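Local coordinates for protein tryptophan halogenase (Shewanella frigidimarina, PDB 2PYX) that probably acts as a flavin-dependent halogenase that binds FAD and modifies tryptophan, at residues A[96-101]-A[415-419]; A[279-284]-A[312-316]. All coordinates share one frame; numbering follows the deposited sequence.

Contact 1: residues A[96-101]-A[415-419]; sequences NWCKDP and SQRQE
An ST turn at Ser415 faces the loop that follows strand 87-95, where Trp97 O takes a hydrogen bond from Ser415 OG at 2.6 Å. Ser415 OG also accepts from Arg417 N, 3.0 Å away, and this closes the turn. With OG anti to its own N (chi1 -175°), the hydroxyl sits between the two backbone partners. One residue on, Gln416 N donates to Cys98 O at 2.7 Å.

The Arg417 chain is extended from CG to NE and then turns its guanidinium (chi4 -88°). The group grips one atom, Asn96 O, side-on and in its own plane: Arg417 NE lies 2.8 Å and Arg417 NH2 3.0 Å from that oxygen. Pro101 CD and Lys99 O lie over one face of the group.

Asp100 returns the grip from the other segment. Asp100 OD2 accepts from Gln418 N at 2.8 Å and Asp100 OD1 from Glu419 N at 3.1 Å, both on the syn side and both somewhat out of the carboxylate plane. A water joins Asp100 OD1 to Arg417 NH1. These N-H bonds and the nearby Arg417 charge probably keep Asp100 ionised despite the neighbouring Glu419 carboxylate.

Trp423 makes a cation-pi contact with Arg417 and meets Trp97 edge-to-face. The contact thus ties the loop between strands 87-95 and 108-112 to the link between helices 383-413 and 421-425, beside strand 274-279.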
ATOM      1  N   ASN A  96       1.200  -1.338  20.844  1.00 11.50           N
ATOM      2  CA  ASN A  96       2.261  -2.022  21.560  1.00 10.25           C
ATOM      3  C   ASN A  96       3.609  -2.066  20.842  1.00 11.47           C
ATOM      4  O   ASN A  96       4.436  -2.903  21.130  1.00 10.98           O
ATOM      5  CB  ASN A  96       1.828  -3.435  21.978  1.00 11.05           C
ATOM      6  CG  ASN A  96       0.693  -3.429  22.978  1.00 13.19           C
ATOM      7  OD1 ASN A  96       0.385  -2.400  23.560  1.00 17.13           O
ATOM      8  ND2 ASN A  96       0.030  -4.561  23.103  1.00 16.27           N
ATOM      9  N   TRP A  97       3.843  -1.115  19.950  1.00 10.23           N
ATOM     10  CA  TRP A  97       5.113  -1.077  19.237  1.00 11.03           C
ATOM     11  C   TRP A  97       6.203  -0.388  20.034  1.00 10.78           C
ATOM     12  O   TRP A  97       7.389  -0.614  19.790  1.00  9.65           O
ATOM     13  CB  TRP A  97       4.956  -0.331  17.890  1.00  8.85           C
ATOM     14  CG  TRP A  97       4.426  -1.160  16.822  1.00  7.47           C
ATOM     15  CD1 TRP A  97       3.158  -1.619  16.638  1.00 10.78           C
ATOM     16  CD2 TRP A  97       5.191  -1.632  15.710  1.00  8.31           C
ATOM     17  NE1 TRP A  97       3.089  -2.392  15.489  1.00  9.10           N
ATOM     18  CE2 TRP A  97       4.333  -2.397  14.895  1.00  8.10           C
ATOM     19  CE3 TRP A  97       6.541  -1.475  15.331  1.00  8.68           C
ATOM     20  CZ2 TRP A  97       4.777  -3.008  13.728  1.00  8.43           C
ATOM     21  CZ3 TRP A  97       6.968  -2.078  14.158  1.00  9.23           C
ATOM     22  CH2 TRP A  97       6.098  -2.841  13.388  1.00  8.66           C
ATOM     23  N   CYS A  98       5.832   0.520  20.927  1.00 11.54           N
ATOM     24  CA  CYS A  98       6.813   1.351  21.596  1.00 10.97           C
ATOM     25  C   CYS A  98       7.503   0.757  22.830  1.00 11.97           C
ATOM     26  O   CYS A  98       8.685   1.039  23.088  1.00 11.36           O
ATOM     27  CB  CYS A  98       6.219   2.683  22.031  1.00 11.65           C
ATOM     28  SG  CYS A  98       5.591   3.662  20.679  1.00 13.61           S
ATOM     29  N   LYS A  99       6.729   0.008  23.624  1.00 11.96           N
ATOM     30  CA  LYS A  99       7.227  -0.461  24.917  1.00 13.73           C
ATOM     31  C   LYS A  99       6.888  -1.930  25.102  1.00 13.03           C
ATOM     32  O   LYS A  99       5.949  -2.429  24.511  1.00 13.17           O
ATOM     33  CB  LYS A  99       6.557   0.341  26.030  1.00 15.55           C
ATOM     34  CG  LYS A  99       6.915   1.826  26.104  1.00 19.77           C
ATOM     35  CD  LYS A  99       5.906   2.509  27.029  1.00 28.68           C
ATOM     36  CE  LYS A  99       6.069   4.013  27.149  1.00 36.13           C
ATOM     37  NZ  LYS A  99       4.864   4.601  27.862  1.00 36.82           N
ATOM     38  N   ASP A 100       7.673  -2.608  25.944  1.00 13.84           N
ATOM     39  CA  ASP A 100       7.292  -3.939  26.396  1.00 12.64           C
ATOM     40  C   ASP A 100       5.926  -3.809  27.079  1.00 14.50           C
ATOM     41  O   ASP A 100       5.787  -2.961  27.972  1.00 15.58           O
ATOM     42  CB  ASP A 100       8.329  -4.468  27.367  1.00 14.66           C
ATOM     43  CG  ASP A 100       9.648  -4.716  26.699  1.00 12.89           C
ATOM     44  OD1 ASP A 100       9.658  -5.565  25.807  1.00 20.04           O
ATOM     45  OD2 ASP A 100      10.619  -4.060  27.056  1.00 17.82           O
ATOM     46  N   PRO A 101       4.934  -4.584  26.632  1.00 14.77           N
ATOM     47  CA  PRO A 101       3.568  -4.397  27.137  1.00 16.95           C
ATOM     48  C   PRO A 101       3.404  -4.533  28.659  1.00 17.16           C
ATOM     49  O   PRO A 101       4.001  -5.435  29.279  1.00 18.65           O
ATOM     50  CB  PRO A 101       2.776  -5.445  26.392  1.00 20.13           C
ATOM     51  CG  PRO A 101       3.536  -5.618  25.108  1.00 19.68           C
ATOM     52  CD  PRO A 101       4.944  -5.587  25.554  1.00 14.19           C
ATOM     53  N   SER A 415      11.543   1.923  18.557  1.00  8.54           N
ATOM     54  CA  SER A 415      10.934   1.265  19.708  1.00  8.61           C
ATOM     55  C   SER A 415      11.861   1.305  20.915  1.00  9.08           C
ATOM     56  O   SER A 415      13.086   1.388  20.785  1.00  9.77           O
ATOM     57  CB  SER A 415      10.628  -0.214  19.386  1.00 10.08           C
ATOM     58  OG  SER A 415       9.919  -0.805  20.482  1.00 11.21           O
ATOM     59  N   GLN A 416      11.241   1.200  22.097  1.00 10.62           N
ATOM     60  CA  GLN A 416      11.991   1.057  23.345  0.50 12.17           C
ATOM     61  C   GLN A 416      11.839  -0.356  23.901  1.00 13.45           C
ATOM     62  O   GLN A 416      12.272  -0.652  25.034  1.00 14.79           O
ATOM     63  CB  GLN A 416      11.549   2.099  24.378  0.50 14.45           C
ATOM     64  CG  GLN A 416      11.906   3.516  23.971  0.50 16.86           C
ATOM     65  CD  GLN A 416      11.696   4.506  25.104  0.50 29.64           C
ATOM     66  OE1 GLN A 416      10.657   4.488  25.769  0.50 26.08           O
ATOM     67  NE2 GLN A 416      12.688   5.368  25.334  0.50 32.64           N
ATOM     68  N   ARG A 417      11.248  -1.242  23.129  1.00 10.74           N
ATOM     69  CA  ARG A 417      11.103  -2.643  23.566  1.00 10.71           C
ATOM     70  C   ARG A 417      12.472  -3.265  23.866  1.00 13.30           C
ATOM     71  O   ARG A 417      13.398  -3.150  23.086  1.00 13.04           O
ATOM     72  CB  ARG A 417      10.386  -3.466  22.525  1.00 12.83           C
ATOM     73  CG  ARG A 417       8.914  -3.347  22.516  1.00  9.69           C
ATOM     74  CD  ARG A 417       8.293  -3.939  21.289  1.00 15.47           C
ATOM     75  NE  ARG A 417       6.891  -4.281  21.402  1.00 14.62           N
ATOM     76  CZ  ARG A 417       6.434  -5.458  21.852  1.00 13.77           C
ATOM     77  NH1 ARG A 417       7.277  -6.429  22.207  1.00 14.62           N
ATOM     78  NH2 ARG A 417       5.147  -5.700  21.895  1.00 13.19           N
ATOM     79  N   GLN A 418      12.551  -3.942  25.016  1.00 14.12           N
ATOM     80  CA  GLN A 418      13.807  -4.494  25.547  0.50 15.63           C
ATOM     81  C   GLN A 418      13.735  -5.988  25.841  1.00 13.60           C
ATOM     82  O   GLN A 418      14.784  -6.634  25.888  1.00 16.82           O
ATOM     83  CB  GLN A 418      14.220  -3.795  26.850  0.50 17.09           C
ATOM     84  CG  GLN A 418      14.738  -2.383  26.683  0.50 22.77           C
ATOM     85  CD  GLN A 418      16.119  -2.308  26.020  0.50 25.89           C
ATOM     86  OE1 GLN A 418      16.685  -3.323  25.590  0.50 33.53           O
ATOM     87  NE2 GLN A 418      16.662  -1.099  25.937  0.50 36.60           N
ATOM     88  N   GLU A 419      12.541  -6.557  26.015  1.00 13.89           N
ATOM     89  CA  GLU A 419      12.465  -7.950  26.529  1.00 16.18           C
ATOM     90  C   GLU A 419      12.882  -9.003  25.516  1.00 16.56           C
ATOM     91  O   GLU A 419      13.381 -10.089  25.888  1.00 15.93           O
ATOM     92  CB  GLU A 419      11.067  -8.271  27.059  1.00 19.01           C
ATOM     93  CG  GLU A 419      10.747  -7.510  28.330  1.00 27.87           C
ATOM     94  CD  GLU A 419      11.734  -7.825  29.437  1.00 42.88           C
ATOM     95  OE1 GLU A 419      11.841  -9.026  29.783  1.00 45.28           O
ATOM     96  OE2 GLU A 419      12.406  -6.883  29.937  1.00 47.86           O
TER
HETATM   97  O   HOH W   1      10.248  -6.739  23.377  1.00 14.17           O
HETATM   98  O   HOH W   2       9.825  -0.981  26.977  1.00 23.95           O

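Contact 2: residues A[279-284]-A[312-316]; sequences QPNGWI and TLFNY
Thr312 meets Gln279 through its methyl: Thr312 CG2 lies 3.4 Å from Gln279 OE1, and the two side chains run past each other in opposite directions. Its hydroxyl turns back to Asp308 O within the helix. Thr312 O takes a bond from a water at 2.7 Å, and that water also donates to Gln279 OE1 at 2.8 Å.

Leu313 comes next. Its CB points away from the strand, but Leu313 CD1 swings back to 4.3 Å from Ile284 CD1.

Here helix 306-317 packs on the hairpin of strands 274-279 and 282-288, whose type I turn runs from Gln279 to Gly282. The axes of strand 282-284 and helix segment 312-316 approach to 10.1 Å, with their N-to-C directions 35° apart. Val295 and Tyr297 of strand 292-299 also touch Ile284.

Tyr316, one helical turn after Thr312, packs against Ile284. Its CG is anti to the backbone N (chi1 172°), which brings one ring face against Ile284 CG2. Ile284 CG2 sits over the ring centre in a CH-pi contact, 3.7 Å from the centroid of the Tyr316 ring. Ile284 CD1 presses on Tyr316 CB at 3.5 Å. The phenol OH bonds to Asp286 OD2, and a water links it to Ile284 O.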
ATOM      1  N   GLN A 279       4.317  -7.882  18.418  1.00  9.26           N
ATOM      2  CA  GLN A 279       4.456  -9.148  19.138  1.00  9.41           C
ATOM      3  C   GLN A 279       5.940  -9.362  19.444  1.00 10.17           C
ATOM      4  O   GLN A 279       6.782  -8.531  19.019  1.00 10.95           O
ATOM      5  CB  GLN A 279       3.880 -10.289  18.298  1.00 10.26           C
ATOM      6  CG  GLN A 279       2.463 -10.094  17.822  1.00 11.07           C
ATOM      7  CD  GLN A 279       1.464 -10.033  18.964  1.00 13.45           C
ATOM      8  OE1 GLN A 279       1.566 -10.820  19.934  1.00 13.52           O
ATOM      9  NE2 GLN A 279       0.495  -9.097  18.879  1.00 14.27           N
ATOM     10  N   PRO A 280       6.301 -10.433  20.188  1.00  9.01           N
ATOM     11  CA  PRO A 280       7.719 -10.629  20.503  1.00  9.16           C
ATOM     12  C   PRO A 280       8.661 -10.736  19.302  1.00  7.23           C
ATOM     13  O   PRO A 280       9.828 -10.344  19.450  1.00  9.88           O
ATOM     14  CB  PRO A 280       7.708 -11.906  21.354  1.00 12.02           C
ATOM     15  CG  PRO A 280       6.358 -11.864  22.024  1.00 12.51           C
ATOM     16  CD  PRO A 280       5.431 -11.369  20.948  1.00 11.85           C
ATOM     17  N   ASN A 281       8.165 -11.271  18.189  1.00  8.65           N
ATOM     18  CA  ASN A 281       9.004 -11.570  17.043  1.00  9.24           C
ATOM     19  C   ASN A 281       8.443 -11.084  15.719  1.00  8.38           C
ATOM     20  O   ASN A 281       8.763 -11.656  14.673  1.00  8.44           O
ATOM     21  CB  ASN A 281       9.322 -13.072  17.005  1.00  8.88           C
ATOM     22  CG  ASN A 281      10.168 -13.477  18.166  1.00  8.01           C
ATOM     23  OD1 ASN A 281      11.308 -13.070  18.261  1.00 11.17           O
ATOM     24  ND2 ASN A 281       9.615 -14.280  19.072  1.00 12.19           N
ATOM     25  N   GLY A 282       7.622 -10.042  15.779  1.00  8.66           N
ATOM     26  CA  GLY A 282       7.013  -9.487  14.591  1.00  7.61           C
ATOM     27  C   GLY A 282       5.794  -8.663  14.974  1.00  8.45           C
ATOM     28  O   GLY A 282       5.789  -8.004  16.003  1.00  8.59           O
ATOM     29  N   TRP A 283       4.772  -8.700  14.148  1.00  8.55           N
ATOM     30  CA  TRP A 283       3.560  -7.927  14.402  1.00  8.48           C
ATOM     31  C   TRP A 283       2.402  -8.600  13.714  1.00  8.99           C
ATOM     32  O   TRP A 283       2.565  -9.320  12.711  1.00  7.84           O
ATOM     33  CB  TRP A 283       3.736  -6.471  13.938  1.00  8.30           C
ATOM     34  CG  TRP A 283       4.005  -6.319  12.473  1.00  8.21           C
ATOM     35  CD1 TRP A 283       5.227  -6.417  11.813  1.00 11.09           C
ATOM     36  CD2 TRP A 283       3.035  -6.028  11.460  1.00  6.54           C
ATOM     37  NE1 TRP A 283       5.034  -6.226  10.465  1.00 10.99           N
ATOM     38  CE2 TRP A 283       3.712  -5.969  10.223  1.00  9.88           C
ATOM     39  CE3 TRP A 283       1.657  -5.808  11.466  1.00 10.52           C
ATOM     40  CZ2 TRP A 283       3.047  -5.724   9.010  1.00 11.84           C
ATOM     41  CZ3 TRP A 283       1.003  -5.490  10.276  1.00 12.64           C
ATOM     42  CH2 TRP A 283       1.706  -5.455   9.057  1.00 11.68           C
ATOM     43  N   ILE A 284       1.202  -8.347  14.255  1.00  9.41           N
ATOM     44  CA  ILE A 284      -0.023  -8.906  13.722  1.00  9.21           C
ATOM     45  C   ILE A 284      -0.915  -7.852  13.076  1.00  9.17           C
ATOM     46  O   ILE A 284      -1.191  -6.832  13.709  1.00 10.09           O
ATOM     47  CB  ILE A 284      -0.778  -9.623  14.829  1.00  9.87           C
ATOM     48  CG1 ILE A 284      -0.030 -10.906  15.157  1.00 12.31           C
ATOM     49  CG2 ILE A 284      -2.188  -9.961  14.426  1.00 12.76           C
ATOM     50  CD1 ILE A 284      -0.586 -11.696  16.373  1.00 12.35           C
ATOM     51  N   THR A 312       1.401 -17.594  19.335  1.00 13.78           N
ATOM     52  CA  THR A 312       1.248 -16.169  19.407  1.00 12.91           C
ATOM     53  C   THR A 312       0.037 -15.683  18.624  1.00 14.24           C
ATOM     54  O   THR A 312      -0.716 -14.843  19.122  1.00 13.75           O
ATOM     55  CB  THR A 312       2.573 -15.495  18.904  1.00 12.87           C
ATOM     56  OG1 THR A 312       3.650 -15.937  19.735  1.00 15.89           O
ATOM     57  CG2 THR A 312       2.491 -13.991  18.974  1.00 16.30           C
ATOM     58  N   LEU A 313      -0.161 -16.189  17.411  1.00 12.76           N
ATOM     59  CA  LEU A 313      -1.338 -15.774  16.612  1.00 12.88           C
ATOM     60  C   LEU A 313      -2.609 -16.148  17.368  1.00 13.42           C
ATOM     61  O   LEU A 313      -3.571 -15.358  17.481  1.00 12.71           O
ATOM     62  CB  LEU A 313      -1.366 -16.441  15.236  1.00 12.92           C
ATOM     63  CG  LEU A 313      -2.574 -16.152  14.337  1.00 12.39           C
ATOM     64  CD1 LEU A 313      -2.783 -14.651  14.128  1.00 13.47           C
ATOM     65  CD2 LEU A 313      -2.494 -16.901  13.060  1.00 16.47           C
ATOM     66  N   PHE A 314      -2.619 -17.373  17.864  1.00 14.69           N
ATOM     67  CA  PHE A 314      -3.845 -17.865  18.514  1.00 15.21           C
ATOM     68  C   PHE A 314      -4.125 -17.099  19.802  1.00 14.25           C
ATOM     69  O   PHE A 314      -5.295 -16.870  20.133  1.00 16.10           O
ATOM     70  CB  PHE A 314      -3.772 -19.383  18.764  1.00 17.11           C
ATOM     71  CG  PHE A 314      -3.888 -20.227  17.532  1.00 16.85           C
ATOM     72  CD1 PHE A 314      -4.140 -19.679  16.277  1.00 20.86           C
ATOM     73  CD2 PHE A 314      -3.753 -21.609  17.611  1.00 20.93           C
ATOM     74  CE1 PHE A 314      -4.244 -20.475  15.147  1.00 20.63           C
ATOM     75  CE2 PHE A 314      -3.876 -22.398  16.483  1.00 20.45           C
ATOM     76  CZ  PHE A 314      -4.132 -21.844  15.258  1.00 19.49           C
ATOM     77  N   ASN A 315      -3.093 -16.721  20.540  1.00 12.91           N
ATOM     78  CA  ASN A 315      -3.245 -15.868  21.709  1.00 15.86           C
ATOM     79  C   ASN A 315      -3.906 -14.553  21.340  1.00 17.94           C
ATOM     80  O   ASN A 315      -4.798 -14.062  22.034  1.00 18.45           O
ATOM     81  CB  ASN A 315      -1.929 -15.628  22.430  1.00 16.41           C
ATOM     82  CG  ASN A 315      -1.390 -16.865  23.125  1.00 24.44           C
ATOM     83  OD1 ASN A 315      -2.112 -17.842  23.327  1.00 25.63           O
ATOM     84  ND2 ASN A 315      -0.104 -16.831  23.480  1.00 25.11           N
ATOM     85  N   TYR A 316      -3.461 -13.941  20.241  1.00 15.09           N
ATOM     86  CA  TYR A 316      -4.053 -12.670  19.799  1.00 14.04           C
ATOM     87  C   TYR A 316      -5.534 -12.837  19.484  1.00 17.01           C
ATOM     88  O   TYR A 316      -6.339 -11.922  19.746  1.00 17.55           O
ATOM     89  CB  TYR A 316      -3.286 -12.147  18.560  1.00 14.05           C
ATOM     90  CG  TYR A 316      -3.908 -10.932  17.896  1.00 10.84           C
ATOM     91  CD1 TYR A 316      -3.551  -9.641  18.264  1.00 13.60           C
ATOM     92  CD2 TYR A 316      -4.855 -11.083  16.896  1.00 11.08           C
ATOM     93  CE1 TYR A 316      -4.116  -8.545  17.643  1.00 11.70           C
ATOM     94  CE2 TYR A 316      -5.438  -9.965  16.267  1.00 13.90           C
ATOM     95  CZ  TYR A 316      -5.072  -8.711  16.683  1.00 11.54           C
ATOM     96  OH  TYR A 316      -5.619  -7.575  16.093  1.00 13.55           O
TER
HETATM   97  O   HOH W   3      -0.233 -12.736  20.780  1.00 18.50           O
HETATM   98  O   HOH W   4      -3.521  -5.862  15.214  1.00 10.55           O

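How the contacts relate
Contact 2 lies within the long chain excursion that contact 1 closes: the order is 96-101, 279-284, 312-316, 415-419. Their centres are 13 Å apart, on the same side of the chain's centre. Strands 87-95 and 274-279 pair in parallel in the mixed sheet, so the loop of contact 1 and the turn of contact 2 follow the C-terminal ends of neighbouring strands. The two contacts touch directly, with Trp97 CZ2 packing 3.6 Å from Trp283 CB. Trp423 also bridges them, since its NE1 bonds to Gln279 O. The side chain of Trp97 lies about 8 Å from that of Glu361, predicted to bind L-tryptophan, whereas contact 2 is structural packing away from the predicted sites.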